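Local atomic coordinates of capsular polysaccharide biosynthesis protein (Burkholderia pseudomallei, PDB entry 4BQN), a protein that binds coenzyme A and probably acts as an acetyltransferase in the biosynthesis of the capsular polysaccharide of Burkholderia pseudomallei. Residues Ala92-Tyr97 with Gln177-Val182; Tyr11-Ala16 with Leu64-Ser69; Thr137-Leu142 with Tyr272-Phe277. The protein carries 1 engineered substitution. All coordinates share one frame; numbering follows the deposited sequence. Where two conformers were deposited one is given.

Interaction 1 (Ala92-Tyr97 with Gln177-Val182). With COA (coenzyme A), chain C.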
loop_
_atom_site.group_PDB
_atom_site.type_symbol
_atom_site.label_atom_id
_atom_site.label_comp_id
_atom_site.label_asym_id
_atom_site.label_seq_id
_atom_site.Cartn_x
_atom_site.Cartn_y
_atom_site.Cartn_z
ATOM N N ALA A 92 -13.448 17.967 5.382
ATOM C CA ALA A 92 -13.108 16.615 4.945
ATOM C C ALA A 92 -11.988 16.716 3.902
ATOM O O ALA A 92 -12.153 17.339 2.849
ATOM C CB ALA A 92 -14.330 15.910 4.370
ATOM N N LEU A 93 -10.833 16.137 4.220
ATOM C CA LEU A 93 -9.671 16.176 3.328
ATOM C C LEU A 93 -9.295 14.775 2.921
ATOM O O LEU A 93 -9.068 13.892 3.775
ATOM C CB LEU A 93 -8.480 16.848 4.012
ATOM C CG LEU A 93 -8.561 18.363 4.215
ATOM C CD1 LEU A 93 -7.415 18.822 5.105
ATOM C CD2 LEU A 93 -8.529 19.094 2.880
ATOM N N SER A 94 -9.265 14.544 1.612
ATOM C CA SER A 94 -8.846 13.238 1.116
ATOM C C SER A 94 -7.333 13.107 1.020
ATOM O O SER A 94 -6.608 14.051 0.647
ATOM C CB SER A 94 -9.520 12.909 -0.209
ATOM O OG SER A 94 -9.314 13.961 -1.139
ATOM N N VAL A 95 -6.887 11.907 1.367
ATOM C CA VAL A 95 -5.483 11.533 1.394
ATOM C C VAL A 95 -5.265 10.374 0.433
ATOM O O VAL A 95 -6.022 9.387 0.445
ATOM C CB VAL A 95 -5.072 11.080 2.814
ATOM C CG1 VAL A 95 -3.596 10.691 2.852
ATOM C CG2 VAL A 95 -5.363 12.185 3.813
ATOM N N GLN A 96 -4.215 10.497 -0.367
ATOM C CA GLN A 96 -3.820 9.492 -1.319
ATOM C C GLN A 96 -3.740 8.097 -0.685
ATOM O O GLN A 96 -3.221 7.942 0.429
ATOM C CB GLN A 96 -2.444 9.870 -1.862
ATOM C CG GLN A 96 -1.831 8.885 -2.844
ATOM C CD GLN A 96 -0.605 9.490 -3.485
ATOM O OE1 GLN A 96 0.308 9.929 -2.788
ATOM N NE2 GLN A 96 -0.588 9.547 -4.826
ATOM N N TYR A 97 -4.245 7.097 -1.410
ATOM C CA TYR A 97 -4.021 5.702 -1.080
ATOM C C TYR A 97 -2.674 5.329 -1.704
ATOM O O TYR A 97 -2.512 5.336 -2.940
ATOM C CB TYR A 97 -5.145 4.815 -1.602
ATOM C CG TYR A 97 -4.879 3.359 -1.338
ATOM C CD1 TYR A 97 -4.831 2.861 -0.030
ATOM C CD2 TYR A 97 -4.637 2.481 -2.389
ATOM C CE1 TYR A 97 -4.578 1.523 0.218
ATOM C CE2 TYR A 97 -4.381 1.135 -2.152
ATOM C CZ TYR A 97 -4.349 0.665 -0.847
ATOM O OH TYR A 97 -4.112 -0.655 -0.583
ATOM N N GLN A 177 -11.181 15.433 -6.610
ATOM C CA GLN A 177 -9.722 15.330 -6.697
ATOM C C GLN A 177 -9.133 15.069 -5.313
ATOM O O GLN A 177 -9.565 15.658 -4.336
ATOM C CB GLN A 177 -9.143 16.620 -7.294
ATOM C CG GLN A 177 -7.647 16.593 -7.580
ATOM C CD GLN A 177 -7.193 17.821 -8.352
ATOM O OE1 GLN A 177 -7.374 17.909 -9.568
ATOM N NE2 GLN A 177 -6.598 18.776 -7.649
ATOM N N ILE A 178 -8.146 14.169 -5.232
ATOM C CA ILE A 178 -7.500 13.878 -3.953
ATOM C C ILE A 178 -6.812 15.143 -3.425
ATOM O O ILE A 178 -6.072 15.803 -4.154
ATOM C CB ILE A 178 -6.502 12.705 -4.063
ATOM C CG1 ILE A 178 -7.256 11.426 -4.423
ATOM C CG2 ILE A 178 -5.729 12.555 -2.764
ATOM C CD1 ILE A 178 -6.390 10.179 -4.536
ATOM N N ASP A 179 -7.084 15.508 -2.172
ATOM C CA ASP A 179 -6.505 16.721 -1.601
ATOM C C ASP A 179 -5.004 16.637 -1.324
ATOM O O ASP A 179 -4.285 17.608 -1.571
ATOM C CB ASP A 179 -7.229 17.134 -0.310
ATOM C CG ASP A 179 -8.667 17.562 -0.549
ATOM O OD1 ASP A 179 -8.883 18.477 -1.371
ATOM O OD2 ASP A 179 -9.573 16.982 0.088
ATOM N N ILE A 180 -4.537 15.492 -0.822
ATOM C CA ILE A 180 -3.201 15.392 -0.233
ATOM C C ILE A 180 -2.503 14.172 -0.825
ATOM O O ILE A 180 -2.977 13.051 -0.646
ATOM C CB ILE A 180 -3.291 15.266 1.302
ATOM C CG1 ILE A 180 -3.963 16.508 1.923
ATOM C CG2 ILE A 180 -1.910 15.071 1.907
ATOM C CD1 ILE A 180 -4.663 16.234 3.242
ATOM N N SER A 181 -1.394 14.393 -1.538
ATOM C CA SER A 181 -0.647 13.322 -2.212
ATOM C C SER A 181 0.866 13.505 -2.127
ATOM O O SER A 181 1.359 14.605 -1.857
ATOM C CB SER A 181 -1.037 13.234 -3.685
ATOM O OG SER A 181 -2.409 12.945 -3.854
ATOM N N VAL A 182 1.590 12.422 -2.390
ATOM C CA VAL A 182 3.054 12.417 -2.351
ATOM C C VAL A 182 3.656 11.751 -3.592
ATOM O O VAL A 182 4.761 11.224 -3.542
ATOM C CB VAL A 182 3.614 11.733 -1.079
ATOM C CG1 VAL A 182 3.424 12.621 0.136
ATOM C CG2 VAL A 182 2.972 10.366 -0.845
HETATM N N1A COA C . -1.686 0.713 -8.685
HETATM C C2A COA C . -2.194 -0.520 -8.934
HETATM N N3A COA C . -3.219 -1.035 -8.233
HETATM C C4A COA C . -3.802 -0.294 -7.263
HETATM C C5A COA C . -3.310 1.043 -6.953
HETATM C C6A COA C . -2.184 1.533 -7.738
HETATM N N6A COA C . -1.675 2.758 -7.495
HETATM N N7A COA C . -4.061 1.550 -5.947
HETATM C C8A COA C . -4.983 0.602 -5.644
HETATM N N9A COA C . -4.805 -0.498 -6.410
HETATM C C1B COA C . -5.609 -1.726 -6.441
HETATM C C2B COA C . -6.179 -2.171 -5.106
HETATM O O2B COA C . -5.233 -2.980 -4.404
HETATM C C3B COA C . -7.398 -2.941 -5.586
HETATM O O3B COA C . -6.924 -4.208 -6.082
HETATM P P3B COA C . -7.916 -5.427 -6.421
HETATM O O7A COA C . -6.972 -6.565 -6.721
HETATM O O8A COA C . -8.708 -5.629 -5.157
HETATM O O9A COA C . -8.750 -4.984 -7.599
HETATM C C4B COA C . -7.886 -2.112 -6.773
HETATM O O4B COA C . -6.746 -1.388 -7.240
HETATM C C5B COA C . -9.018 -1.140 -6.437
HETATM O O5B COA C . -8.563 -0.317 -5.370
HETATM P P1A COA C . -8.768 1.258 -5.370
HETATM O O1A COA C . -8.023 1.773 -4.174
HETATM O O2A COA C . -8.421 1.842 -6.707
HETATM O O3A COA C . -10.336 1.510 -5.191
HETATM P P2A COA C . -11.443 1.106 -4.092
HETATM O O4A COA C . -12.421 0.176 -4.766
HETATM O O5A COA C . -11.968 2.410 -3.560
HETATM O O6A COA C . -10.692 0.295 -2.947
HETATM C CBP COA C . -9.294 -0.267 -1.080
HETATM C CCP COA C . -9.985 0.871 -1.830
HETATM C CDP COA C . -8.521 0.281 0.113
HETATM C CEP COA C . -10.371 -1.184 -0.525
HETATM C CAP COA C . -8.364 -1.000 -2.082
HETATM O OAP COA C . -7.256 -0.162 -2.417
HETATM C C9P COA C . -7.823 -2.363 -1.681
HETATM O O9P COA C . -8.493 -3.372 -1.862
HETATM N N8P COA C . -6.581 -2.434 -1.189
HETATM C C7P COA C . -5.955 -3.703 -0.840
HETATM C C6P COA C . -6.453 -4.333 0.448
HETATM C C5P COA C . -6.154 -3.389 1.581
HETATM O O5P COA C . -6.962 -2.542 1.930
HETATM N N4P COA C . -4.973 -3.548 2.149
HETATM C C3P COA C . -4.544 -2.718 3.239
HETATM C C2P COA C . -3.244 -2.037 2.877
HETATM S S1P COA C . -3.068 -0.635 3.908
#
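Where the edge strand 91-94 runs out, Ala92-Tyr97 is joined by the loop Gln177-Val182, and the pairing illustrates how side chains can take over the hydrogen bonding that a short backbone bridge leaves incomplete. The bridge itself is single, Val95 facing Ile180. Its firm bond runs from Gln96 N to Ile180 O, 2.9 Å, almost along the C=O axis; the bond from Ile180 N to Ser94 O is weak, bent to 127° at the hydrogen. On one side of the bridge, Ser94 and Asp179 exchange bonds. Asp179 OD2 takes the N-H of Ser94 at 2.9 Å on its anti lone pair, while Asp179 N gives its own N-H to Ser94 OG, also at 2.9 Å. That hydroxyl sits between backbone N and carbonyl carbon (chi1 53°), the position from which it can face Asp179 N. The carboxylate oxygen OD2 has a second partner, the ammonium of Lys176, which would be expected to favour its charged form. On the other side, Gln96 extends its chain, CG anti to the backbone N, until OE1 accepts from Val182 N at 2.8 Å, a straight bond (171°) whose donor lies above the carbonyl plane. Val182 is the N-cap residue of helix 183-189, and Gln96 NE2 binds Thr183 OG1, so one amide holds the helix start at two points. Between the polar groups, Ile180 CD1 lies 3.9 Å from Leu93 CB and also nears Val95 CG2, while Ile178 lays CG2 against the backbone at Gln96 N. Tyr97 turns away from the loop and uses its OH to accept from N8P of coenzyme A, 3.1 Å off. Strand 62-65 flanks Leu93 and Ser94, whereas Val95 and Ile180 pack together on Ile210 of helix 204-217, and Val95 also on Leu19 of helix 15-24.

Interaction 2 (Tyr11-Ala16 with Leu64-Ser69). With COA (coenzyme A), chain C.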
loop_
_atom_site.group_PDB
_atom_site.type_symbol
_atom_site.label_atom_id
_atom_site.label_comp_id
_atom_site.label_asym_id
_atom_site.label_seq_id
_atom_site.Cartn_x
_atom_site.Cartn_y
_atom_site.Cartn_z
ATOM N N TYR A 11 -10.038 7.826 8.316
ATOM C CA TYR A 11 -10.686 6.630 7.806
ATOM C C TYR A 11 -10.086 6.242 6.466
ATOM O O TYR A 11 -9.847 7.094 5.611
ATOM C CB TYR A 11 -12.177 6.860 7.611
ATOM C CG TYR A 11 -12.870 5.691 6.972
ATOM C CD1 TYR A 11 -13.123 4.529 7.693
ATOM C CD2 TYR A 11 -13.269 5.750 5.636
ATOM C CE1 TYR A 11 -13.763 3.455 7.100
ATOM C CE2 TYR A 11 -13.914 4.675 5.027
ATOM C CZ TYR A 11 -14.160 3.525 5.771
ATOM O OH TYR A 11 -14.832 2.470 5.173
ATOM N N GLY A 12 -9.895 4.954 6.245
ATOM C CA GLY A 12 -9.394 4.508 4.954
ATOM C C GLY A 12 -8.893 3.102 5.083
ATOM O O GLY A 12 -9.497 2.286 5.787
ATOM N N SER A 13 -7.809 2.803 4.377
ATOM C CA SER A 13 -7.172 1.496 4.436
ATOM C C SER A 13 -6.398 1.342 5.749
ATOM O O SER A 13 -6.488 2.201 6.647
ATOM C CB SER A 13 -6.188 1.385 3.270
ATOM O OG SER A 13 -5.050 2.216 3.499
ATOM N N CYS A 14 -5.596 0.284 5.847
ATOM C CA CYS A 14 -4.685 0.138 6.981
ATOM C C CYS A 14 -3.748 1.352 7.160
ATOM O O CYS A 14 -3.185 1.555 8.229
ATOM C CB CYS A 14 -3.886 -1.167 6.855
ATOM S SG CYS A 14 -2.527 -1.148 5.728
ATOM N N GLN A 15 -3.585 2.160 6.110
ATOM C CA GLN A 15 -2.750 3.355 6.183
ATOM C C GLN A 15 -3.372 4.437 7.045
ATOM O O GLN A 15 -2.641 5.305 7.548
ATOM C CB GLN A 15 -2.491 3.901 4.775
ATOM C CG GLN A 15 -1.709 2.902 3.920
ATOM C CD GLN A 15 -1.714 3.225 2.439
ATOM O OE1 GLN A 15 -2.128 4.316 2.006
ATOM N NE2 GLN A 15 -1.228 2.275 1.642
ATOM N N ALA A 16 -4.701 4.387 7.227
ATOM C CA ALA A 16 -5.397 5.417 7.986
ATOM C C ALA A 16 -5.040 5.406 9.485
ATOM O O ALA A 16 -4.612 6.437 10.002
ATOM C CB ALA A 16 -6.893 5.392 7.700
ATOM N N LEU A 64 -10.077 13.164 7.937
ATOM C CA LEU A 64 -9.033 12.794 6.980
ATOM C C LEU A 64 -9.376 11.406 6.501
ATOM O O LEU A 64 -9.595 10.507 7.298
ATOM C CB LEU A 64 -7.651 12.778 7.637
ATOM C CG LEU A 64 -6.977 14.109 7.957
ATOM C CD1 LEU A 64 -5.780 13.896 8.874
ATOM C CD2 LEU A 64 -6.559 14.844 6.688
ATOM N N TYR A 65 -9.446 11.226 5.188
ATOM C CA TYR A 65 -9.899 9.938 4.694
ATOM C C TYR A 65 -9.238 9.591 3.380
ATOM O O TYR A 65 -8.827 10.475 2.619
ATOM C CB TYR A 65 -11.438 9.935 4.530
ATOM C CG TYR A 65 -11.901 10.820 3.403
ATOM C CD1 TYR A 65 -12.075 12.200 3.590
ATOM C CD2 TYR A 65 -12.097 10.294 2.129
ATOM C CE1 TYR A 65 -12.447 13.025 2.536
ATOM C CE2 TYR A 65 -12.470 11.111 1.067
ATOM C CZ TYR A 65 -12.632 12.468 1.280
ATOM O OH TYR A 65 -13.004 13.262 0.226
ATOM N N GLN A 66 -9.170 8.301 3.097
ATOM C CA GLN A 66 -8.739 7.849 1.789
ATOM C C GLN A 66 -9.955 7.478 0.963
ATOM O O GLN A 66 -10.968 7.023 1.515
ATOM C CB GLN A 66 -7.810 6.647 1.932
ATOM C CG GLN A 66 -6.551 6.997 2.714
ATOM C CD GLN A 66 -5.572 5.855 2.820
ATOM O OE1 GLN A 66 -5.920 4.773 3.286
ATOM N NE2 GLN A 66 -4.328 6.090 2.404
ATOM N N PRO A 67 -9.881 7.657 -0.362
ATOM C CA PRO A 67 -11.010 7.255 -1.203
ATOM C C PRO A 67 -11.368 5.762 -1.074
ATOM O O PRO A 67 -10.485 4.906 -1.118
ATOM C CB PRO A 67 -10.499 7.558 -2.615
ATOM C CG PRO A 67 -9.565 8.716 -2.433
ATOM C CD PRO A 67 -8.837 8.338 -1.151
ATOM N N VAL A 68 -12.654 5.471 -0.892
ATOM C CA VAL A 68 -13.140 4.085 -0.822
ATOM C C VAL A 68 -14.440 4.018 -1.600
ATOM O O VAL A 68 -15.416 4.684 -1.254
ATOM C CB VAL A 68 -13.392 3.597 0.633
ATOM C CG1 VAL A 68 -13.901 2.155 0.625
ATOM C CG2 VAL A 68 -12.139 3.704 1.489
ATOM N N SER A 69 -14.459 3.185 -2.636
ATOM C CA SER A 69 -15.605 3.067 -3.520
ATOM C C SER A 69 -16.798 2.411 -2.835
ATOM O O SER A 69 -16.637 1.660 -1.868
ATOM C CB SER A 69 -15.246 2.230 -4.760
ATOM O OG SER A 69 -15.099 0.860 -4.397
HETATM N N1A COA C . -1.686 0.713 -8.685
HETATM C C2A COA C . -2.194 -0.520 -8.934
HETATM N N3A COA C . -3.219 -1.035 -8.233
HETATM C C4A COA C . -3.802 -0.294 -7.263
HETATM C C5A COA C . -3.310 1.043 -6.953
HETATM C C6A COA C . -2.184 1.533 -7.738
HETATM N N6A COA C . -1.675 2.758 -7.495
HETATM N N7A COA C . -4.061 1.550 -5.947
HETATM C C8A COA C . -4.983 0.602 -5.644
HETATM N N9A COA C . -4.805 -0.498 -6.410
HETATM C C1B COA C . -5.609 -1.726 -6.441
HETATM C C2B COA C . -6.179 -2.171 -5.106
HETATM O O2B COA C . -5.233 -2.980 -4.404
HETATM C C3B COA C . -7.398 -2.941 -5.586
HETATM O O3B COA C . -6.924 -4.208 -6.082
HETATM P P3B COA C . -7.916 -5.427 -6.421
HETATM O O7A COA C . -6.972 -6.565 -6.721
HETATM O O8A COA C . -8.708 -5.629 -5.157
HETATM O O9A COA C . -8.750 -4.984 -7.599
HETATM C C4B COA C . -7.886 -2.112 -6.773
HETATM O O4B COA C . -6.746 -1.388 -7.240
HETATM C C5B COA C . -9.018 -1.140 -6.437
HETATM O O5B COA C . -8.563 -0.317 -5.370
HETATM P P1A COA C . -8.768 1.258 -5.370
HETATM O O1A COA C . -8.023 1.773 -4.174
HETATM O O2A COA C . -8.421 1.842 -6.707
HETATM O O3A COA C . -10.336 1.510 -5.191
HETATM P P2A COA C . -11.443 1.106 -4.092
HETATM O O4A COA C . -12.421 0.176 -4.766
HETATM O O5A COA C . -11.968 2.410 -3.560
HETATM O O6A COA C . -10.692 0.295 -2.947
HETATM C CBP COA C . -9.294 -0.267 -1.080
HETATM C CCP COA C . -9.985 0.871 -1.830
HETATM C CDP COA C . -8.521 0.281 0.113
HETATM C CEP COA C . -10.371 -1.184 -0.525
HETATM C CAP COA C . -8.364 -1.000 -2.082
HETATM O OAP COA C . -7.256 -0.162 -2.417
HETATM C C9P COA C . -7.823 -2.363 -1.681
HETATM O O9P COA C . -8.493 -3.372 -1.862
HETATM N N8P COA C . -6.581 -2.434 -1.189
HETATM C C7P COA C . -5.955 -3.703 -0.840
HETATM C C6P COA C . -6.453 -4.333 0.448
HETATM C C5P COA C . -6.154 -3.389 1.581
HETATM O O5P COA C . -6.962 -2.542 1.930
HETATM N N4P COA C . -4.973 -3.548 2.149
HETATM C C3P COA C . -4.544 -2.718 3.239
HETATM C C2P COA C . -3.244 -2.037 2.877
HETATM S S1P COA C . -3.068 -0.635 3.908
#
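Leu64 opens the pairing by accepting the N-H of Tyr11 on its carbonyl O, 2.9 Å away in the carbonyl plane. At Tyr65 the two strands form a parallel bridge, with Tyr65 CA resting 3.0 Å from Tyr11 O in a CA-H...O contact; the Tyr65 hydroxyl is hydrogen-bonded to Asp173 and Lys176. Gln66 returns a bond from its N to Tyr11 O, and its side chain becomes the hub of the contact. Gln66 OE1, on a chain extended beyond CG, is gripped twice, 2.9 Å from Ser13 N and 2.7 Å from Ser13 OG, the hydroxyl lying on a lone pair. Gln66 NE2 donates to Gln15 OE1 at 2.9 Å, the two amide planes 64° apart, and also to Gln96 O; Gln15 NE2 is itself held by Met98 O and Asn200 O. Ser13 OG caps Gln15 N leading into helix 15-24, which places Gln66 in the second shell behind Cys14, whose SG is joined covalently to S1P of coenzyme A (2.0 Å). Farther on, Val68 CG2 approaches the Tyr11 ring at CE2, and Ser69 grips the pyrophosphate: N to O5A and OG to O4A, both 2.8 Å. The contact thus lies at the C-terminal ends of strands 6-11 and 62-65, adjacent in the parallel sheet, with strand 91-94 beyond Tyr65 and helix 79-83 against the side chains of Tyr11 and Tyr65.

Interaction 3 (Thr137-Leu142 with Tyr272-Phe277)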
loop_
_atom_site.group_PDB
_atom_site.type_symbol
_atom_site.label_atom_id
_atom_site.label_comp_id
_atom_site.label_asym_id
_atom_site.label_seq_id
_atom_site.Cartn_x
_atom_site.Cartn_y
_atom_site.Cartn_z
ATOM N N THR A 137 13.302 -25.029 -11.084
ATOM C CA THR A 137 13.702 -24.261 -12.266
ATOM C C THR A 137 13.558 -22.762 -11.994
ATOM O O THR A 137 14.451 -21.974 -12.311
ATOM C CB THR A 137 12.893 -24.663 -13.512
ATOM O OG1 THR A 137 13.082 -26.060 -13.764
ATOM C CG2 THR A 137 13.347 -23.880 -14.735
ATOM N N TYR A 138 12.441 -22.377 -11.383
ATOM C CA TYR A 138 12.211 -20.976 -11.050
ATOM C C TYR A 138 13.309 -20.451 -10.130
ATOM O O TYR A 138 13.877 -19.376 -10.382
ATOM C CB TYR A 138 10.844 -20.803 -10.402
ATOM C CG TYR A 138 10.401 -19.362 -10.246
ATOM C CD1 TYR A 138 10.811 -18.593 -9.154
ATOM C CD2 TYR A 138 9.554 -18.780 -11.188
ATOM C CE1 TYR A 138 10.390 -17.272 -9.012
ATOM C CE2 TYR A 138 9.135 -17.460 -11.072
ATOM C CZ TYR A 138 9.546 -16.713 -9.978
ATOM O OH TYR A 138 9.121 -15.404 -9.866
ATOM N N LEU A 139 13.622 -21.203 -9.073
ATOM C CA LEU A 139 14.644 -20.770 -8.125
ATOM C C LEU A 139 16.027 -20.629 -8.775
ATOM O O LEU A 139 16.805 -19.752 -8.387
ATOM C CB LEU A 139 14.681 -21.675 -6.888
ATOM C CG LEU A 139 13.755 -21.265 -5.720
ATOM C CD1 LEU A 139 14.274 -20.012 -5.032
ATOM C CD2 LEU A 139 12.290 -21.077 -6.116
ATOM N N ARG A 140 16.306 -21.439 -9.797
ATOM C CA ARG A 140 17.572 -21.319 -10.521
ATOM C C ARG A 140 17.610 -20.106 -11.454
ATOM O O ARG A 140 18.685 -19.710 -11.883
ATOM C CB ARG A 140 17.888 -22.600 -11.298
ATOM C CG ARG A 140 18.311 -23.757 -10.403
ATOM C CD ARG A 140 18.747 -24.978 -11.202
ATOM N NE ARG A 140 17.638 -25.624 -11.906
ATOM C CZ ARG A 140 16.959 -26.681 -11.458
ATOM N NH1 ARG A 140 17.264 -27.233 -10.291
ATOM N NH2 ARG A 140 15.972 -27.188 -12.183
ATOM N N HIS A 141 16.445 -19.506 -11.741
ATOM C CA HIS A 141 16.340 -18.397 -12.705
ATOM C C HIS A 141 16.016 -17.034 -12.084
ATOM O O HIS A 141 15.588 -16.104 -12.783
ATOM C CB HIS A 141 15.299 -18.735 -13.778
ATOM C CG HIS A 141 15.767 -19.734 -14.792
ATOM N ND1 HIS A 141 15.800 -21.090 -14.550
ATOM C CD2 HIS A 141 16.211 -19.570 -16.060
ATOM C CE1 HIS A 141 16.248 -21.718 -15.622
ATOM N NE2 HIS A 141 16.505 -20.819 -16.553
ATOM N N LEU A 142 16.248 -16.885 -10.782
ATOM C CA LEU A 142 15.906 -15.607 -10.142
ATOM C C LEU A 142 16.672 -14.445 -10.748
ATOM O O LEU A 142 16.130 -13.347 -10.887
ATOM C CB LEU A 142 16.150 -15.621 -8.643
ATOM C CG LEU A 142 15.358 -16.629 -7.820
ATOM C CD1 LEU A 142 15.724 -16.442 -6.357
ATOM C CD2 LEU A 142 13.855 -16.476 -7.997
ATOM N N TYR A 272 10.761 -19.347 1.143
ATOM C CA TYR A 272 9.623 -18.466 0.889
ATOM C C TYR A 272 9.054 -18.703 -0.517
ATOM O O TYR A 272 7.836 -18.907 -0.707
ATOM C CB TYR A 272 9.997 -16.984 1.084
ATOM C CG TYR A 272 8.830 -16.082 0.738
ATOM C CD1 TYR A 272 7.857 -15.776 1.688
ATOM C CD2 TYR A 272 8.656 -15.596 -0.564
ATOM C CE1 TYR A 272 6.760 -14.988 1.363
ATOM C CE2 TYR A 272 7.564 -14.809 -0.904
ATOM C CZ TYR A 272 6.620 -14.505 0.063
ATOM O OH TYR A 272 5.545 -13.734 -0.288
ATOM N N LEU A 273 9.936 -18.683 -1.508
ATOM C CA LEU A 273 9.499 -18.817 -2.891
ATOM C C LEU A 273 9.010 -20.231 -3.205
ATOM O O LEU A 273 8.032 -20.414 -3.914
ATOM C CB LEU A 273 10.603 -18.368 -3.852
ATOM C CG LEU A 273 10.949 -16.870 -3.778
ATOM C CD1 LEU A 273 12.220 -16.600 -4.565
ATOM C CD2 LEU A 273 9.798 -16.004 -4.285
ATOM N N LEU A 274 9.685 -21.240 -2.670
ATOM C CA LEU A 274 9.197 -22.607 -2.812
ATOM C C LEU A 274 7.794 -22.770 -2.217
ATOM O O LEU A 274 6.933 -23.432 -2.811
ATOM C CB LEU A 274 10.181 -23.587 -2.174
ATOM C CG LEU A 274 11.542 -23.741 -2.869
ATOM C CD1 LEU A 274 12.499 -24.567 -2.026
ATOM C CD2 LEU A 274 11.428 -24.318 -4.273
ATOM N N GLU A 275 7.555 -22.155 -1.061
ATOM C CA GLU A 275 6.232 -22.212 -0.423
ATOM C C GLU A 275 5.158 -21.496 -1.243
ATOM O O GLU A 275 3.997 -21.882 -1.234
ATOM C CB GLU A 275 6.298 -21.664 1.006
ATOM C CG GLU A 275 7.032 -22.578 1.980
ATOM C CD GLU A 275 7.114 -22.034 3.402
ATOM O OE1 GLU A 275 6.360 -21.096 3.740
ATOM O OE2 GLU A 275 7.939 -22.553 4.187
ATOM N N GLN A 276 5.547 -20.451 -1.962
ATOM C CA GLN A 276 4.611 -19.804 -2.895
ATOM C C GLN A 276 4.144 -20.786 -3.965
ATOM O O GLN A 276 2.947 -20.869 -4.273
ATOM C CB GLN A 276 5.237 -18.554 -3.543
ATOM C CG GLN A 276 5.447 -17.403 -2.571
ATOM C CD GLN A 276 4.141 -16.710 -2.228
ATOM O OE1 GLN A 276 3.394 -16.307 -3.118
ATOM N NE2 GLN A 276 3.850 -16.585 -0.937
ATOM N N PHE A 277 5.083 -21.536 -4.541
ATOM C CA PHE A 277 4.703 -22.582 -5.499
ATOM C C PHE A 277 3.717 -23.563 -4.872
ATOM O O PHE A 277 2.690 -23.881 -5.474
ATOM C CB PHE A 277 5.928 -23.330 -6.042
ATOM C CG PHE A 277 6.552 -22.673 -7.239
ATOM C CD1 PHE A 277 6.116 -22.990 -8.530
ATOM C CD2 PHE A 277 7.557 -21.717 -7.082
ATOM C CE1 PHE A 277 6.672 -22.380 -9.643
ATOM C CE2 PHE A 277 8.125 -21.113 -8.196
ATOM C CZ PHE A 277 7.669 -21.431 -9.472
#
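Tyr138 sets its CG anti to the backbone N (chi1 -169°), and Phe277, at chi1 -87°, swings its ring across from the other helix to meet it. The result is an offset edge-to-face pair: the edge of Phe277 is directed toward the face of Tyr138, with ring centroids 5.2 Å apart and planes at 69°. The touching is done by Phe277 CZ and CE2 at the root of the tyrosine ring, CZ lying 3.4 Å from Tyr138 CB. The Tyr138 hydroxyl is hydrogen-bonded to that of Tyr242, so the ring is held at its far end too. Next to this pair, Leu139 CD2 is 3.9 Å from Leu273 CB and 3.8 Å from Leu274 CD2, while its CD1 faces Leu273 CD1, so that Leu139 bridges two successive residues of the opposing helix. Leu142 meets Leu273 tip to tip, CD2 to CD1 at 3.8 Å. No hydrogen bond crosses the interface; Ile125 of helix 123-130 touches the side chains of both Tyr138 and Phe277. This is an apolar helix-helix interface, joining the end of helix 135-140 and the start of helix 142-151 to helix 269-281, away from the coenzyme A site.

In the fold
Interactions 1 and 2 serve the same parallel sheet: strands 62-65 and 91-94 are neighbours, Val95 N lies 2.7 Å from Tyr65 O, and both contacts reach coenzyme A. All the touching residues of interaction 2 are buried, those of interaction 1 only in part, its Asp179 being exposed, yet both rely on polar bonds at strand ends. Interaction 3 stands about 35 Å from interaction 2, centre to centre, on the opposite side of the chain's centre. Also buried, it joins helices through leucine, tyrosine and phenylalanine side chains, with no hydrogen bond across. Chemistry therefore follows place: directional bonds at the strand ends, apolar contact between the distant helices.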